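PDB 3EGC: putative ribose operon repressor from Burkholderia thailandensis, which probably acts as a LacI-family DNA-binding transcriptional repressor, possibly of a ribose operon, with a sugar-binding-type domain. Local coordinates for residues Q59-R64 and E83-F88. Numbering follows the deposited sequence.
Sequences QFFERR and ELPKTF
The CA atoms of F61 and L84, 8.2 Å apart, are the nearest across the two segments, where the last turn of helix 50-62 faces the loop joining helix 78-82 to strand 90-93. That gap is bridged by the F61 ring, which reaches the loop with CG anti to the backbone N (chi1 -173°). L84 lays CD2 over one face in a CH-pi contact, 3.9 Å from the F61 ring centroid. Toward F88 the same ring turns its edge: the centroids of F61 and F88 are 5.2 Å apart and the planes lie at 79°, a T-shaped pair in which CD1 of F61 stands over the F88 face, displaced toward its rim. P85 approaches the far end of the ring obliquely, CD lying 3.4 Å from CZ of F61. Both segments belong to the family's sugar-binding-type domain, in which parallel strands alternate with helices; here the end of one helix packs on the loop leading into the next strand, and L68 of strand 67-70 touches the side chains of both F60 and F88. The opposite face of F61 carries the R64 guanidinium: CZ of R64 lies 4.0 Å from the plane of the F61 ring, nearer its rim than its centre. R64 ends the helix in a Schellman motif with positive phi, and its side chain folds back so that NH1 donates to F61 O at 2.9 Å, although the N-H...O angle is a bent 132°. R64 N donates to that oxygen at 2.7 Å from the other side of the carbonyl plane.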
ATOM      1  N   GLN A  59     -16.758  17.314   8.229  1.00 34.36           N
ATOM      2  CA  GLN A  59     -16.686  17.715   6.847  1.00 35.60           C
ATOM      3  C   GLN A  59     -17.597  16.856   5.969  1.00 35.83           C
ATOM      4  O   GLN A  59     -18.376  17.394   5.145  1.00 35.18           O
ATOM      5  CB  GLN A  59     -15.246  17.630   6.409  1.00 36.37           C
ATOM      6  CG  GLN A  59     -14.999  17.930   4.974  1.00 39.99           C
ATOM      7  CD  GLN A  59     -13.565  17.726   4.641  1.00 46.31           C
ATOM      8  OE1 GLN A  59     -12.687  18.328   5.274  1.00 49.12           O
ATOM      9  NE2 GLN A  59     -13.295  16.845   3.657  1.00 47.40           N
ATOM     10  N   PHE A  60     -17.539  15.538   6.186  1.00 35.10           N
ATOM     11  CA  PHE A  60     -18.325  14.583   5.410  1.00 35.45           C
ATOM     12  C   PHE A  60     -19.849  14.672   5.740  1.00 35.91           C
ATOM     13  O   PHE A  60     -20.788  14.580   4.865  1.00 34.74           O
ATOM     14  CB  PHE A  60     -17.729  13.119   5.586  1.00 35.30           C
ATOM     15  CG  PHE A  60     -16.437  12.870   4.776  1.00 34.35           C
ATOM     16  CD1 PHE A  60     -15.925  13.852   3.904  1.00 34.74           C
ATOM     17  CD2 PHE A  60     -15.772  11.687   4.860  1.00 34.21           C
ATOM     18  CE1 PHE A  60     -14.779  13.631   3.171  1.00 35.43           C
ATOM     19  CE2 PHE A  60     -14.615  11.423   4.081  1.00 33.72           C
ATOM     20  CZ  PHE A  60     -14.116  12.398   3.252  1.00 34.21           C
ATOM     21  N   PHE A  61     -20.115  14.843   7.013  1.00 36.21           N
ATOM     22  CA  PHE A  61     -21.486  15.080   7.410  1.00 37.62           C
ATOM     23  C   PHE A  61     -22.117  16.343   6.798  1.00 38.46           C
ATOM     24  O   PHE A  61     -23.232  16.297   6.224  1.00 39.00           O
ATOM     25  CB  PHE A  61     -21.620  15.067   8.912  1.00 38.08           C
ATOM     26  CG  PHE A  61     -23.029  15.135   9.361  1.00 38.26           C
ATOM     27  CD1 PHE A  61     -23.904  14.097   9.049  1.00 37.39           C
ATOM     28  CD2 PHE A  61     -23.487  16.255  10.088  1.00 38.17           C
ATOM     29  CE1 PHE A  61     -25.217  14.140   9.444  1.00 39.58           C
ATOM     30  CE2 PHE A  61     -24.827  16.311  10.494  1.00 39.96           C
ATOM     31  CZ  PHE A  61     -25.703  15.247  10.163  1.00 39.87           C
ATOM     32  N   GLU A  62     -21.422  17.474   6.857  1.00 39.41           N
ATOM     33  CA  GLU A  62     -21.982  18.668   6.266  1.00 40.14           C
ATOM     34  C   GLU A  62     -22.196  18.526   4.760  1.00 40.07           C
ATOM     35  O   GLU A  62     -23.132  19.087   4.201  1.00 40.17           O
ATOM     36  CB  GLU A  62     -21.169  19.927   6.596  1.00 41.30           C
ATOM     37  CG  GLU A  62     -19.715  19.738   6.692  1.00 44.57           C
ATOM     38  CD  GLU A  62     -18.946  20.650   5.731  1.00 50.37           C
ATOM     39  OE1 GLU A  62     -18.654  21.832   6.100  1.00 52.10           O
ATOM     40  OE2 GLU A  62     -18.613  20.175   4.609  1.00 49.16           O
ATOM     41  N   ARG A  63     -21.348  17.758   4.089  1.00 39.51           N
ATOM     42  CA  ARG A  63     -21.559  17.470   2.678  1.00 39.41           C
ATOM     43  C   ARG A  63     -22.729  16.510   2.462  1.00 39.08           C
ATOM     44  O   ARG A  63     -23.073  16.187   1.349  1.00 38.89           O
ATOM     45  CB  ARG A  63     -20.277  16.885   2.042  1.00 39.88           C
ATOM     46  CG  ARG A  63     -19.144  17.928   1.909  1.00 41.04           C
ATOM     47  CD  ARG A  63     -18.155  17.436   0.889  1.00 42.94           C
ATOM     48  NE  ARG A  63     -17.372  18.531   0.334  1.00 46.78           N
ATOM     49  CZ  ARG A  63     -17.776  19.283  -0.691  1.00 45.83           C
ATOM     50  NH1 ARG A  63     -18.944  19.031  -1.260  1.00 42.25           N
ATOM     51  NH2 ARG A  63     -17.004  20.267  -1.134  1.00 46.06           N
ATOM     52  N   ARG A  64     -23.336  16.079   3.551  1.00 38.69           N
ATOM     53  CA  ARG A  64     -24.393  15.081   3.535  1.00 39.07           C
ATOM     54  C   ARG A  64     -24.093  13.832   2.716  1.00 37.60           C
ATOM     55  O   ARG A  64     -24.807  13.515   1.761  1.00 38.26           O
ATOM     56  CB  ARG A  64     -25.764  15.689   3.159  1.00 39.91           C
ATOM     57  CG  ARG A  64     -26.353  16.701   4.211  1.00 41.14           C
ATOM     58  CD  ARG A  64     -26.432  16.071   5.588  1.00 44.32           C
ATOM     59  NE  ARG A  64     -27.055  16.938   6.576  1.00 46.46           N
ATOM     60  CZ  ARG A  64     -26.462  17.999   7.123  1.00 48.87           C
ATOM     61  NH1 ARG A  64     -25.238  18.315   6.755  1.00 50.08           N
ATOM     62  NH2 ARG A  64     -27.092  18.752   8.026  1.00 47.77           N
ATOM     63  N   GLU A  83     -22.430  14.139  18.406  1.00 48.06           N
ATOM     64  CA  GLU A  83     -22.368  15.187  17.373  1.00 47.47           C
ATOM     65  C   GLU A  83     -23.004  14.759  16.084  1.00 47.02           C
ATOM     66  O   GLU A  83     -22.860  15.438  15.038  1.00 47.08           O
ATOM     67  CB  GLU A  83     -20.931  15.528  17.017  1.00 47.88           C
ATOM     68  CG  GLU A  83     -20.344  16.673  17.787  1.00 50.03           C
ATOM     69  CD  GLU A  83     -19.453  16.195  18.871  1.00 54.35           C
ATOM     70  OE1 GLU A  83     -18.221  16.428  18.734  1.00 55.28           O
ATOM     71  OE2 GLU A  83     -19.973  15.575  19.848  1.00 56.55           O
ATOM     72  N   LEU A  84     -23.690  13.630  16.115  1.00 45.61           N
ATOM     73  CA  LEU A  84     -24.300  13.141  14.900  1.00 44.65           C
ATOM     74  C   LEU A  84     -25.688  12.598  15.185  1.00 43.95           C
ATOM     75  O   LEU A  84     -25.968  12.099  16.278  1.00 43.99           O
ATOM     76  CB  LEU A  84     -23.435  12.051  14.245  1.00 44.49           C
ATOM     77  CG  LEU A  84     -22.081  12.471  13.660  1.00 44.20           C
ATOM     78  CD1 LEU A  84     -21.224  11.242  13.393  1.00 43.16           C
ATOM     79  CD2 LEU A  84     -22.287  13.256  12.385  1.00 41.82           C
ATOM     80  N   PRO A  85     -26.562  12.667  14.181  1.00 43.07           N
ATOM     81  CA  PRO A  85     -27.910  12.156  14.355  1.00 42.69           C
ATOM     82  C   PRO A  85     -27.808  10.691  14.494  1.00 42.74           C
ATOM     83  O   PRO A  85     -26.935  10.079  13.868  1.00 41.97           O
ATOM     84  CB  PRO A  85     -28.619  12.484  13.019  1.00 42.39           C
ATOM     85  CG  PRO A  85     -27.788  13.579  12.387  1.00 42.83           C
ATOM     86  CD  PRO A  85     -26.353  13.268  12.857  1.00 43.11           C
ATOM     87  N   LYS A  86     -28.701  10.132  15.310  1.00 42.82           N
ATOM     88  CA  LYS A  86     -28.732   8.708  15.559  1.00 43.62           C
ATOM     89  C   LYS A  86     -28.989   7.939  14.279  1.00 42.87           C
ATOM     90  O   LYS A  86     -28.761   6.737  14.197  1.00 42.59           O
ATOM     91  CB  LYS A  86     -29.840   8.385  16.560  1.00 44.45           C
ATOM     92  CG  LYS A  86     -29.668   7.057  17.219  1.00 47.60           C
ATOM     93  CD  LYS A  86     -30.907   6.709  17.991  1.00 50.81           C
ATOM     94  CE  LYS A  86     -31.778   5.720  17.202  1.00 52.94           C
ATOM     95  NZ  LYS A  86     -32.494   6.306  16.000  1.00 53.86           N
ATOM     96  N   THR A  87     -29.507   8.636  13.288  1.00 42.11           N
ATOM     97  CA  THR A  87     -29.935   7.946  12.103  1.00 41.64           C
ATOM     98  C   THR A  87     -28.801   7.924  11.099  1.00 39.81           C
ATOM     99  O   THR A  87     -28.906   7.275  10.076  1.00 40.04           O
ATOM    100  CB  THR A  87     -31.198   8.614  11.449  1.00 41.76           C
ATOM    101  OG1 THR A  87     -30.896   9.934  10.965  1.00 43.36           O
ATOM    102  CG2 THR A  87     -32.312   8.679  12.431  1.00 42.91           C
ATOM    103  N   PHE A  88     -27.741   8.670  11.372  1.00 37.97           N
ATOM    104  CA  PHE A  88     -26.594   8.643  10.485  1.00 36.44           C
ATOM    105  C   PHE A  88     -25.806   7.323  10.642  1.00 35.36           C
ATOM    106  O   PHE A  88     -25.219   7.099  11.674  1.00 35.72           O
ATOM    107  CB  PHE A  88     -25.721   9.846  10.715  1.00 35.89           C
ATOM    108  CG  PHE A  88     -24.634  10.018   9.677  1.00 35.78           C
ATOM    109  CD1 PHE A  88     -23.309   9.790  10.007  1.00 34.78           C
ATOM    110  CD2 PHE A  88     -24.945  10.395   8.387  1.00 35.05           C
ATOM    111  CE1 PHE A  88     -22.337   9.945   9.105  1.00 34.85           C
ATOM    112  CE2 PHE A  88     -23.948  10.549   7.435  1.00 34.68           C
ATOM    113  CZ  PHE A  88     -22.637  10.316   7.795  1.00 34.62           C
TER